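Side-chain contacts in thiamine-monophosphate kinase (PDB 6XEP), which probably phosphorylates thiamine monophosphate at the expense of ATP to give thiamine diphosphate, the active form of vitamin B1: residues A[74-79]-A[116-121]; A[78-83]-A[88-93]; A[208-213]-A[291-296]; A[227-232]-A[313-318]; A[248-253]-A[268-273]. All blocks are in the same frame, centred on the assembly; numbering follows the deposited sequence.

Contact 1 of 5, residues A[74-79]-A[116-121]; sequences KTLAVN and ALADQH
L76 and A77 ride on the helical turn closed by the bond from V78 N to K74 O, 3.0 Å long, and from that turn they meet L117 and A118. Nothing polar bridges the two segments; the contact consists of methyl groups packed on side chains and backbone. The two leucines play almost the same part. Each has CG trans to its own backbone N (chi1 177° in L76, 178° in L117), and each sends CD2 across to the alanine that follows the other leucine. L76 CD2 reaches A118, touching CB at 3.5 Å and the backbone N beside it. L117 CD2 comes down on A77, 3.5 Å from its N and 3.6 Å from its CB. Where the two branched side chains pass at a slant, L76 CG lies 4.0 Å from L117 CD2. The axes of the segments 74-79 and 116-120 approach to 9.6 Å at 34°, roughly side by side. In this alpha/beta domain helix 104-120 makes the beta-alpha-beta crossover between the neighbouring parallel strands 89-99 and 124-132. Helix 68-85 rests on the same four-stranded sheet: T75 touches L56 and V139, and N79 ND2 bonds T52 OG1. K74, whose side chain sets out away from the contact, carries NZ to a salt bridge with D274, a residue predicted to bind substrate.

Contact 2 of 5, residues A[78-83]-A[88-93]; sequences VNLSDL and ARPAWC
P90 is the bump and the groove between L80 and L83 the hollow: two leucines one helical turn apart meet the proline ring from the helix. L80 CD2 meets the far corner of the ring, 3.7 Å from P90 CG, the two side chains crossing nearly at right angles. L83 runs past the ring the opposite way and brings CD1 to 4.1 Å from P90 CB, which thereby touches both leucines. With CG trans to the carbonyl carbon (chi1 -71°), L83 keeps its second branch for A88, CD2 standing 4.2 Å from A88 CB. Main chain adds one tie: A88 N donates to L83 O at 3.1 Å. This is the tight return from helix 68-85 into strand 89-99, which carries a classic beta bulge at A91 and W92, opposite M142. V208 covers L80 and P90 from the next domain. D82 of the same helix, predicted to bind magnesium, touches T52. Chemically the contact is a buried hydrocarbon fit, so it rests on shape and burial of hydrocarbon, with one backbone hydrogen bond and no charged pair.

Contact 3 of 5, residues A[208-213]-A[291-296]; sequences VTLGLR and HYLAES
L210 and R213 of one helix meet L293 and S296 of another, joining two helices of the C-terminal, PurM-like domain. The axes of 208-213 and 291-296 come no closer than 11.7 Å, with 144° between their directions, so side chains rather than backbones bridge the gap. The apolar part centres on L293, whose two methyls serve different partners. CD2 faces L210 CD1 at 4.0 Å, the two leucines crossing at about a right angle; both side chains also touch L301 of strand 301-308, which places this part of the contact over the six-stranded sheet. CD1 of L293 meets the arginine stem at a slant, 3.8 Å from R213 CD, and approaches the guanidinium obliquely. The R213 stem thus covers one methyl of L293, and L297 packs on the arginine too. Backbone bonds belong to each helix separately: R213 N reaches L210 O at 2.9 Å, as does S296 N to Y292 O. On its other side helix 208-214 turns to the N-terminal domain, V208 touching H121 while L212 meets R89. The polar part involves the exposed R213 and S296. R213 leaves its backbone with CG trans to the carbonyl carbon (chi1 -68°) and continues extended from CG to NE, which carries the guanidinium across to the opposite helix. There NH2 gives S296 OG a long, weak hydrogen bond of 3.4 Å, the hydroxyl oxygen lying at the guanidinium edge, in its plane.

Contact 4 of 5, residues A[227-232]-A[313-318]; sequences GLLADL and VHVDGE
V313 opens the contact by pushing both methyls against helix 228-239. Its CG1 lies 3.8 Å from L229 CD2 and 4.0 Å from L232 CD2, while CG2 rests on the main chain of the helix, 3.8 Å from L229 O and equally near L232 C. H314 turns away, its ring stacked with that of H244. At V315 the methyl CG2 reaches the helix again, 3.6 Å from L229 CD2, the two side chains at about a right angle, so this one leucine methyl touches both valines. L229 brings it there with CG trans to the carbonyl carbon (chi1 -63°). Beyond V315 the chain reverses in a type I' turn through D316 and G317, closed by E318 N to V315 O at 3.0 Å; D316 OD1 takes the N of A247. No hydrogen bond links the two segments. The axes of 228-232 and 313-315 approach to 9.0 Å, 150° apart in direction. Strand 312-315, outermost in the six-stranded sheet, pairs in parallel with 242-245, and helix 228-239 packs against both, L232 reaching A243 and V245; helix 262-271 completes the surroundings, with L270 touching L229 and V315.

Contact 5 of 5, residues A[248-253]-A[268-273]; sequences DSLPIS and CALRGG
L250 and I252 receive A269 between them, while L270 supplies a second apolar partner to L250. In the apolar group the methyl of A269 is the common point: its CB lies 3.9 Å from L250 CD1 and 4.1 Å from I252 CG1, the isoleucine CD1 standing equally near. L250 CD1 goes further and touches L270 CD2 at 3.6 Å, the two side chains crossing nearly at right angles. L250 holds CG trans to the carbonyl carbon (chi1 -65°), which brings its CD1 between A269 CB and L270 CD2. L250 is buried: L228 of helix 228-239 and I304 of strand 301-308 also pack on it. The loop from strand 242-245 to helix 254-259 is thereby laid along the C-terminal part of helix 262-271, in the C-terminal domain. Polar interactions stay within each part or lead outward. S253 N-caps helix 254-259, its OG bonding the N of L256 and also meeting D170 OD1; P251 shares a backbone bond with L168. On the other side, G272 N bonds C268 O at 2.8 Å, and R271 pairs with D267 in a salt bridge. With no hydrogen bond across it, this largely buried contact joins loop and helix through aliphatic packing alone, while the side chains of S253 and R271 bond to D170 and L256 and to D267, outside the two segments.

In the fold
Contacts 1 and 2 lie in the N-terminal domain and contacts 3, 4 and 5 in the C-terminal one. The first two share helix 68-85 and have centres about 8 Å apart. Contact 3, its centre about 17 Å from that of contact 2, touches both through helix 208-214, which lies between the domains. Contacts 4 and 5 are centred about 11 Å apart and touch through L229 and L270; both segments of contact 5 fall between those of contact 4 in sequence. Contacts 3 and 4 interleave along the chain, but their centres are about 24 Å apart and they do not touch. The predicted magnesium ligands D82 and D223 come from different domains, so this joining probably helps shape the active site.

Contact 1 of 5, residues A[74-79]-A[116-121]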
# COMPACT_ATOMS: atom_id res chain seq x y z
N LYS A 74 0.42 12.98 9.30
CA LYS A 74 -0.40 13.36 8.16
C LYS A 74 -0.53 12.21 7.17
O LYS A 74 -1.60 12.03 6.58
CB LYS A 74 0.18 14.61 7.48
CG LYS A 74 -0.72 15.10 6.36
CD LYS A 74 -0.45 16.57 5.99
CE LYS A 74 -1.51 17.05 5.00
NZ LYS A 74 -1.36 18.48 4.62
N THR A 75 0.53 11.40 7.01
CA THR A 75 0.43 10.27 6.08
C THR A 75 -0.73 9.35 6.46
O THR A 75 -1.54 8.96 5.61
CB THR A 75 1.77 9.51 6.05
OG1 THR A 75 2.78 10.38 5.53
CG2 THR A 75 1.68 8.33 5.11
N LEU A 76 -0.86 9.05 7.75
CA LEU A 76 -1.99 8.23 8.19
C LEU A 76 -3.31 9.01 8.15
O LEU A 76 -4.35 8.45 7.81
CB LEU A 76 -1.73 7.70 9.59
CG LEU A 76 -2.84 6.87 10.24
CD1 LEU A 76 -3.17 5.61 9.41
CD2 LEU A 76 -2.41 6.48 11.66
N ALA A 77 -3.28 10.30 8.51
CA ALA A 77 -4.51 11.08 8.57
C ALA A 77 -5.24 11.11 7.23
O ALA A 77 -6.47 11.10 7.18
CB ALA A 77 -4.21 12.50 9.04
N VAL A 78 -4.49 11.19 6.12
CA VAL A 78 -5.13 11.20 4.80
C VAL A 78 -5.97 9.94 4.61
O VAL A 78 -7.12 10.00 4.16
CB VAL A 78 -4.06 11.34 3.70
CG1 VAL A 78 -4.74 11.27 2.34
CG2 VAL A 78 -3.34 12.66 3.86
N ASN A 79 -5.41 8.79 4.97
CA ASN A 79 -6.13 7.53 4.78
C ASN A 79 -7.31 7.40 5.72
O ASN A 79 -8.37 6.88 5.34
CB ASN A 79 -5.16 6.37 4.99
CG ASN A 79 -4.22 6.21 3.85
OD1 ASN A 79 -3.17 6.87 3.80
ND2 ASN A 79 -4.58 5.37 2.90
N ALA A 116 0.87 8.12 17.37
CA ALA A 116 0.04 9.06 18.12
C ALA A 116 -1.36 9.12 17.53
O ALA A 116 -2.35 9.10 18.27
CB ALA A 116 0.67 10.46 18.13
N LEU A 117 -1.47 9.19 16.20
CA LEU A 117 -2.78 9.21 15.56
C LEU A 117 -3.40 7.82 15.47
O LEU A 117 -4.59 7.65 15.74
CB LEU A 117 -2.66 9.83 14.17
CG LEU A 117 -3.95 9.87 13.36
CD1 LEU A 117 -5.01 10.69 14.07
CD2 LEU A 117 -3.65 10.43 11.97
N ALA A 118 -2.60 6.80 15.12
CA ALA A 118 -3.13 5.45 14.95
C ALA A 118 -3.79 4.95 16.23
O ALA A 118 -4.85 4.32 16.18
CB ALA A 118 -2.02 4.49 14.53
N ASP A 119 -3.15 5.19 17.39
CA ASP A 119 -3.70 4.72 18.66
C ASP A 119 -5.06 5.32 18.95
O ASP A 119 -5.90 4.68 19.59
CB ASP A 119 -2.74 5.04 19.81
CG ASP A 119 -1.45 4.25 19.72
OD1 ASP A 119 -1.35 3.39 18.82
OD2 ASP A 119 -0.55 4.49 20.56
N GLN A 120 -5.28 6.57 18.54
CA GLN A 120 -6.57 7.21 18.81
C GLN A 120 -7.72 6.55 18.08
O GLN A 120 -8.87 6.73 18.48
CB GLN A 120 -6.51 8.68 18.39
CG GLN A 120 -5.72 9.56 19.31
CD GLN A 120 -5.63 10.97 18.77
OE1 GLN A 120 -6.61 11.51 18.27
NE2 GLN A 120 -4.45 11.57 18.85
N HIS A 121 -7.45 5.84 16.99
CA HIS A 121 -8.52 5.29 16.16
C HIS A 121 -8.45 3.78 16.07
O HIS A 121 -9.16 3.17 15.26
CB HIS A 121 -8.47 5.95 14.78
CG HIS A 121 -8.69 7.43 14.86
ND1 HIS A 121 -9.90 7.97 15.25
CD2 HIS A 121 -7.84 8.47 14.69
CE1 HIS A 121 -9.79 9.29 15.28
NE2 HIS A 121 -8.56 9.62 14.93

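Contact 2 of 5, residues A[78-83]-A[88-93]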
# COMPACT_ATOMS: atom_id res chain seq x y z
N VAL A 78 -4.49 11.19 6.12
CA VAL A 78 -5.13 11.20 4.80
C VAL A 78 -5.97 9.94 4.61
O VAL A 78 -7.12 10.00 4.16
CB VAL A 78 -4.06 11.34 3.70
CG1 VAL A 78 -4.74 11.27 2.34
CG2 VAL A 78 -3.34 12.66 3.86
N ASN A 79 -5.41 8.79 4.97
CA ASN A 79 -6.13 7.53 4.78
C ASN A 79 -7.31 7.40 5.72
O ASN A 79 -8.37 6.88 5.34
CB ASN A 79 -5.16 6.37 4.99
CG ASN A 79 -4.22 6.21 3.85
OD1 ASN A 79 -3.17 6.87 3.80
ND2 ASN A 79 -4.58 5.37 2.90
N LEU A 80 -7.13 7.82 6.97
CA LEU A 80 -8.23 7.75 7.92
C LEU A 80 -9.37 8.67 7.50
O LEU A 80 -10.53 8.35 7.73
CB LEU A 80 -7.74 8.11 9.32
CG LEU A 80 -6.83 7.08 9.98
CD1 LEU A 80 -6.37 7.57 11.36
CD2 LEU A 80 -7.54 5.71 10.08
N SER A 81 -9.04 9.82 6.91
CA SER A 81 -10.08 10.72 6.43
C SER A 81 -10.86 10.07 5.29
O SER A 81 -12.09 10.23 5.20
CB SER A 81 -9.46 12.04 6.00
OG SER A 81 -10.48 12.90 5.53
N ASP A 82 -10.17 9.34 4.41
CA ASP A 82 -10.82 8.58 3.35
C ASP A 82 -11.78 7.55 3.94
O ASP A 82 -12.93 7.40 3.49
CB ASP A 82 -9.79 7.85 2.48
CG ASP A 82 -8.84 8.78 1.73
OD1 ASP A 82 -9.08 9.99 1.64
OD2 ASP A 82 -7.82 8.25 1.22
N LEU A 83 -11.31 6.81 4.95
CA LEU A 83 -12.17 5.81 5.59
C LEU A 83 -13.34 6.46 6.29
O LEU A 83 -14.45 5.92 6.29
CB LEU A 83 -11.36 4.98 6.59
CG LEU A 83 -10.36 4.01 5.97
CD1 LEU A 83 -9.66 3.22 7.06
CD2 LEU A 83 -11.07 3.06 5.00
N ALA A 88 -16.43 3.86 7.55
CA ALA A 88 -15.79 2.59 7.81
C ALA A 88 -15.04 2.65 9.12
O ALA A 88 -14.49 3.69 9.50
CB ALA A 88 -14.83 2.22 6.68
N ARG A 89 -15.01 1.52 9.82
CA ARG A 89 -14.26 1.38 11.06
C ARG A 89 -12.83 0.96 10.73
O ARG A 89 -12.62 -0.16 10.26
CB ARG A 89 -14.93 0.34 11.96
CG ARG A 89 -14.25 0.15 13.32
CD ARG A 89 -15.11 -0.70 14.23
NE ARG A 89 -16.46 -0.16 14.35
CZ ARG A 89 -16.81 0.80 15.22
NH1 ARG A 89 -15.92 1.32 16.06
NH2 ARG A 89 -18.07 1.22 15.24
N PRO A 90 -11.82 1.81 10.99
CA PRO A 90 -10.43 1.41 10.70
C PRO A 90 -10.03 0.16 11.47
O PRO A 90 -10.43 -0.06 12.62
CB PRO A 90 -9.61 2.62 11.16
CG PRO A 90 -10.55 3.77 11.18
CD PRO A 90 -11.90 3.18 11.53
N ALA A 91 -9.23 -0.68 10.81
CA ALA A 91 -8.80 -1.96 11.36
C ALA A 91 -7.29 -2.08 11.30
O ALA A 91 -6.63 -2.13 12.34
CB ALA A 91 -9.46 -3.12 10.61
N TRP A 92 -6.74 -2.13 10.09
CA TRP A 92 -5.33 -2.44 9.89
C TRP A 92 -4.73 -1.50 8.84
O TRP A 92 -5.44 -0.93 8.01
CB TRP A 92 -5.12 -3.89 9.45
CG TRP A 92 -6.00 -4.89 10.13
CD1 TRP A 92 -5.97 -5.24 11.45
CD2 TRP A 92 -7.02 -5.71 9.53
NE1 TRP A 92 -6.90 -6.21 11.71
CE2 TRP A 92 -7.57 -6.51 10.55
CE3 TRP A 92 -7.52 -5.83 8.23
CZ2 TRP A 92 -8.60 -7.42 10.32
CZ3 TRP A 92 -8.55 -6.74 8.00
CH2 TRP A 92 -9.07 -7.52 9.04
N CYS A 93 -3.41 -1.36 8.87
CA CYS A 93 -2.77 -0.62 7.78
C CYS A 93 -1.37 -1.15 7.52
O CYS A 93 -0.77 -1.85 8.34
CB CYS A 93 -2.73 0.88 8.08
SG CYS A 93 -1.79 1.32 9.51

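Contact 3 of 5, residues A[208-213]-A[291-296]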
# COMPACT_ATOMS: atom_id res chain seq x y z
N VAL A 208 -12.97 10.46 12.10
CA VAL A 208 -13.40 9.05 12.09
C VAL A 208 -14.64 8.85 12.95
O VAL A 208 -15.60 8.19 12.55
CB VAL A 208 -12.24 8.14 12.55
CG1 VAL A 208 -12.71 6.69 12.55
CG2 VAL A 208 -11.01 8.30 11.63
N THR A 209 -14.64 9.41 14.17
CA THR A 209 -15.80 9.22 15.05
C THR A 209 -17.07 9.77 14.41
O THR A 209 -18.13 9.12 14.45
CB THR A 209 -15.55 9.87 16.41
OG1 THR A 209 -14.34 9.34 16.96
CG2 THR A 209 -16.69 9.55 17.36
N LEU A 210 -17.00 10.94 13.80
CA LEU A 210 -18.15 11.47 13.06
C LEU A 210 -18.57 10.51 11.96
O LEU A 210 -19.76 10.20 11.81
CB LEU A 210 -17.82 12.83 12.48
CG LEU A 210 -18.89 13.46 11.57
CD1 LEU A 210 -20.16 13.76 12.34
CD2 LEU A 210 -18.32 14.76 11.00
N GLY A 211 -17.62 10.03 11.16
CA GLY A 211 -17.96 9.14 10.06
C GLY A 211 -18.71 7.91 10.52
O GLY A 211 -19.65 7.47 9.85
N LEU A 212 -18.35 7.39 11.68
CA LEU A 212 -18.98 6.20 12.23
C LEU A 212 -20.37 6.46 12.78
O LEU A 212 -21.08 5.51 13.11
CB LEU A 212 -18.13 5.61 13.35
CG LEU A 212 -16.85 4.92 12.88
CD1 LEU A 212 -16.07 4.51 14.08
CD2 LEU A 212 -17.18 3.70 12.01
N ARG A 213 -20.76 7.73 12.91
CA ARG A 213 -22.10 8.04 13.38
C ARG A 213 -23.01 8.56 12.29
O ARG A 213 -24.24 8.49 12.46
CB ARG A 213 -22.04 9.06 14.52
CG ARG A 213 -21.41 8.44 15.76
CD ARG A 213 -21.83 9.14 17.02
NE ARG A 213 -20.84 8.93 18.05
CZ ARG A 213 -20.83 9.56 19.22
NH1 ARG A 213 -19.86 9.30 20.09
NH2 ARG A 213 -21.78 10.44 19.52
N HIS A 291 -27.36 19.14 15.51
CA HIS A 291 -26.82 20.06 16.51
C HIS A 291 -26.50 19.31 17.80
O HIS A 291 -25.47 19.57 18.43
CB HIS A 291 -27.81 21.19 16.78
CG HIS A 291 -27.97 22.12 15.61
ND1 HIS A 291 -26.90 22.81 15.07
CD2 HIS A 291 -29.04 22.44 14.87
CE1 HIS A 291 -27.32 23.53 14.05
NE2 HIS A 291 -28.61 23.32 13.90
N TYR A 292 -27.36 18.37 18.17
CA TYR A 292 -27.09 17.55 19.35
C TYR A 292 -25.84 16.72 19.15
O TYR A 292 -25.04 16.55 20.07
CB TYR A 292 -28.28 16.65 19.65
CG TYR A 292 -28.07 15.84 20.91
CD1 TYR A 292 -27.51 14.56 20.85
CD2 TYR A 292 -28.39 16.36 22.16
CE1 TYR A 292 -27.30 13.81 22.00
CE2 TYR A 292 -28.19 15.61 23.32
CZ TYR A 292 -27.65 14.34 23.23
OH TYR A 292 -27.44 13.60 24.37
N LEU A 293 -25.67 16.17 17.94
CA LEU A 293 -24.49 15.35 17.65
C LEU A 293 -23.22 16.18 17.77
O LEU A 293 -22.21 15.72 18.32
CB LEU A 293 -24.60 14.75 16.25
CG LEU A 293 -23.41 13.91 15.78
CD1 LEU A 293 -23.21 12.69 16.67
CD2 LEU A 293 -23.59 13.48 14.33
N ALA A 294 -23.25 17.41 17.25
CA ALA A 294 -22.09 18.29 17.34
C ALA A 294 -21.71 18.53 18.79
O ALA A 294 -20.53 18.50 19.15
CB ALA A 294 -22.36 19.60 16.62
N GLU A 295 -22.70 18.75 19.65
CA GLU A 295 -22.42 18.91 21.08
C GLU A 295 -21.85 17.63 21.66
O GLU A 295 -20.92 17.67 22.48
CB GLU A 295 -23.69 19.31 21.82
CG GLU A 295 -24.24 20.67 21.43
CD GLU A 295 -23.30 21.80 21.82
OE1 GLU A 295 -22.96 21.90 23.02
OE2 GLU A 295 -22.90 22.59 20.94
N SER A 296 -22.40 16.48 21.26
CA SER A 296 -21.96 15.20 21.79
C SER A 296 -20.51 14.91 21.43
O SER A 296 -19.73 14.42 22.26
CB SER A 296 -22.88 14.09 21.27
OG SER A 296 -22.48 12.83 21.79

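Contact 4 of 5, residues A[227-232]-A[313-318]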
# COMPACT_ATOMS: atom_id res chain seq x y z
N GLY A 227 -10.60 20.76 -1.55
CA GLY A 227 -11.40 21.96 -1.42
C GLY A 227 -12.87 21.63 -1.48
O GLY A 227 -13.31 20.71 -2.18
N LEU A 228 -13.66 22.41 -0.73
CA LEU A 228 -15.10 22.15 -0.62
C LEU A 228 -15.76 22.03 -1.99
O LEU A 228 -16.52 21.10 -2.24
CB LEU A 228 -15.77 23.26 0.19
CG LEU A 228 -17.30 23.15 0.28
CD1 LEU A 228 -17.70 21.91 1.08
CD2 LEU A 228 -17.90 24.41 0.87
N LEU A 229 -15.47 22.97 -2.90
CA LEU A 229 -16.17 22.97 -4.18
C LEU A 229 -15.88 21.72 -5.00
O LEU A 229 -16.79 21.14 -5.60
CB LEU A 229 -15.80 24.23 -4.98
CG LEU A 229 -16.23 25.53 -4.28
CD1 LEU A 229 -15.98 26.70 -5.21
CD2 LEU A 229 -17.70 25.49 -3.86
N ALA A 230 -14.63 21.28 -5.02
CA ALA A 230 -14.27 20.09 -5.78
C ALA A 230 -14.94 18.85 -5.18
O ALA A 230 -15.54 18.06 -5.91
CB ALA A 230 -12.75 19.91 -5.80
N ASP A 231 -14.88 18.71 -3.86
CA ASP A 231 -15.38 17.50 -3.22
C ASP A 231 -16.90 17.48 -3.13
O ASP A 231 -17.53 16.45 -3.41
CB ASP A 231 -14.71 17.34 -1.85
CG ASP A 231 -13.25 16.91 -1.98
OD1 ASP A 231 -13.00 15.87 -2.63
OD2 ASP A 231 -12.37 17.63 -1.49
N LEU A 232 -17.52 18.61 -2.79
CA LEU A 232 -18.98 18.66 -2.90
C LEU A 232 -19.42 18.43 -4.34
O LEU A 232 -20.47 17.84 -4.59
CB LEU A 232 -19.49 20.01 -2.40
CG LEU A 232 -20.98 20.25 -2.38
CD1 LEU A 232 -21.66 19.12 -1.64
CD2 LEU A 232 -21.20 21.60 -1.69
N VAL A 313 -22.20 22.40 -8.48
CA VAL A 313 -22.04 23.16 -7.25
C VAL A 313 -22.18 24.63 -7.54
O VAL A 313 -21.62 25.14 -8.52
CB VAL A 313 -20.68 22.87 -6.60
CG1 VAL A 313 -20.64 23.52 -5.21
CG2 VAL A 313 -20.50 21.42 -6.48
N HIS A 314 -22.94 25.33 -6.71
CA HIS A 314 -23.17 26.75 -6.85
C HIS A 314 -22.62 27.42 -5.60
O HIS A 314 -22.66 26.84 -4.51
CB HIS A 314 -24.65 27.10 -6.97
CG HIS A 314 -25.34 26.49 -8.15
ND1 HIS A 314 -25.46 25.13 -8.32
CD2 HIS A 314 -26.03 27.06 -9.16
CE1 HIS A 314 -26.16 24.89 -9.42
NE2 HIS A 314 -26.52 26.05 -9.95
N VAL A 315 -22.10 28.63 -5.78
CA VAL A 315 -21.76 29.51 -4.68
C VAL A 315 -22.60 30.75 -4.83
O VAL A 315 -22.53 31.43 -5.87
CB VAL A 315 -20.27 29.87 -4.64
CG1 VAL A 315 -20.00 30.78 -3.46
CG2 VAL A 315 -19.38 28.63 -4.57
N ASP A 316 -23.40 31.06 -3.81
CA ASP A 316 -24.26 32.23 -3.85
C ASP A 316 -25.06 32.27 -5.15
O ASP A 316 -25.22 33.32 -5.78
CB ASP A 316 -23.43 33.50 -3.65
CG ASP A 316 -22.68 33.49 -2.31
OD1 ASP A 316 -22.96 32.61 -1.45
OD2 ASP A 316 -21.78 34.35 -2.14
N GLY A 317 -25.54 31.10 -5.59
CA GLY A 317 -26.42 30.99 -6.74
C GLY A 317 -25.74 30.75 -8.08
O GLY A 317 -26.44 30.47 -9.06
N GLU A 318 -24.42 30.84 -8.17
CA GLU A 318 -23.73 30.77 -9.45
C GLU A 318 -22.91 29.49 -9.53
O GLU A 318 -22.15 29.18 -8.62
CB GLU A 318 -22.81 31.98 -9.63
CG GLU A 318 -22.09 32.00 -10.96
CD GLU A 318 -23.06 31.92 -12.13
OE1 GLU A 318 -23.71 32.94 -12.42
OE2 GLU A 318 -23.16 30.83 -12.74

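Contact 5 of 5, residues A[248-253]-A[268-273]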
# COMPACT_ATOMS: atom_id res chain seq x y z
N ASP A 248 -21.29 32.84 2.92
CA ASP A 248 -21.24 33.55 4.20
C ASP A 248 -21.35 32.59 5.38
O ASP A 248 -20.94 32.95 6.49
CB ASP A 248 -22.37 34.58 4.30
CG ASP A 248 -22.19 35.78 3.37
OD1 ASP A 248 -21.06 36.05 2.90
OD2 ASP A 248 -23.20 36.47 3.10
N SER A 249 -21.89 31.39 5.18
CA SER A 249 -22.13 30.41 6.24
C SER A 249 -20.95 29.49 6.50
O SER A 249 -21.00 28.70 7.45
CB SER A 249 -23.33 29.53 5.90
OG SER A 249 -24.50 30.33 5.75
N LEU A 250 -19.93 29.55 5.67
CA LEU A 250 -18.84 28.60 5.81
C LEU A 250 -18.16 28.78 7.17
O LEU A 250 -17.99 29.91 7.64
CB LEU A 250 -17.82 28.82 4.69
CG LEU A 250 -18.30 28.53 3.26
CD1 LEU A 250 -17.16 28.81 2.28
CD2 LEU A 250 -18.78 27.09 3.14
N PRO A 251 -17.76 27.68 7.85
CA PRO A 251 -17.06 27.79 9.14
C PRO A 251 -15.61 28.20 8.93
O PRO A 251 -14.80 27.42 8.42
CB PRO A 251 -17.18 26.37 9.72
CG PRO A 251 -17.25 25.50 8.52
CD PRO A 251 -18.09 26.28 7.54
N ILE A 252 -15.28 29.41 9.35
CA ILE A 252 -13.94 29.95 9.17
C ILE A 252 -13.34 30.17 10.55
O ILE A 252 -13.96 30.82 11.40
CB ILE A 252 -13.97 31.23 8.31
CG1 ILE A 252 -14.33 30.84 6.87
CG2 ILE A 252 -12.62 31.94 8.33
CD1 ILE A 252 -14.62 31.98 5.94
N SER A 253 -12.15 29.61 10.77
CA SER A 253 -11.56 29.66 12.10
C SER A 253 -11.17 31.09 12.47
O SER A 253 -11.01 31.97 11.62
CB SER A 253 -10.34 28.75 12.18
OG SER A 253 -9.26 29.29 11.45
N CYS A 268 -9.58 30.31 0.44
CA CYS A 268 -9.09 29.13 1.16
C CYS A 268 -10.24 28.24 1.61
O CYS A 268 -10.15 27.01 1.52
CB CYS A 268 -8.26 29.55 2.36
SG CYS A 268 -6.64 30.28 1.97
N ALA A 269 -11.31 28.84 2.13
CA ALA A 269 -12.41 28.05 2.64
C ALA A 269 -13.15 27.31 1.52
O ALA A 269 -13.60 26.18 1.71
CB ALA A 269 -13.38 28.94 3.41
N LEU A 270 -13.27 27.95 0.35
CA LEU A 270 -14.01 27.37 -0.77
C LEU A 270 -13.19 26.35 -1.54
O LEU A 270 -13.73 25.35 -2.03
CB LEU A 270 -14.47 28.46 -1.74
CG LEU A 270 -15.66 29.30 -1.26
CD1 LEU A 270 -15.77 30.51 -2.14
CD2 LEU A 270 -16.95 28.46 -1.28
N ARG A 271 -11.88 26.61 -1.70
CA ARG A 271 -11.05 25.87 -2.63
C ARG A 271 -9.72 25.39 -2.04
O ARG A 271 -8.90 24.83 -2.78
CB ARG A 271 -10.77 26.73 -3.88
CG ARG A 271 -12.00 27.02 -4.71
CD ARG A 271 -11.73 27.98 -5.87
NE ARG A 271 -12.98 28.59 -6.32
CZ ARG A 271 -13.48 29.71 -5.80
NH1 ARG A 271 -12.83 30.35 -4.84
NH2 ARG A 271 -14.63 30.19 -6.24
N GLY A 272 -9.50 25.59 -0.75
CA GLY A 272 -8.20 25.25 -0.17
C GLY A 272 -8.00 23.75 -0.07
O GLY A 272 -8.93 22.99 0.19
N GLY A 273 -6.75 23.32 -0.27
CA GLY A 273 -6.44 21.91 -0.14
C GLY A 273 -6.30 21.47 1.31
O GLY A 273 -6.06 22.27 2.22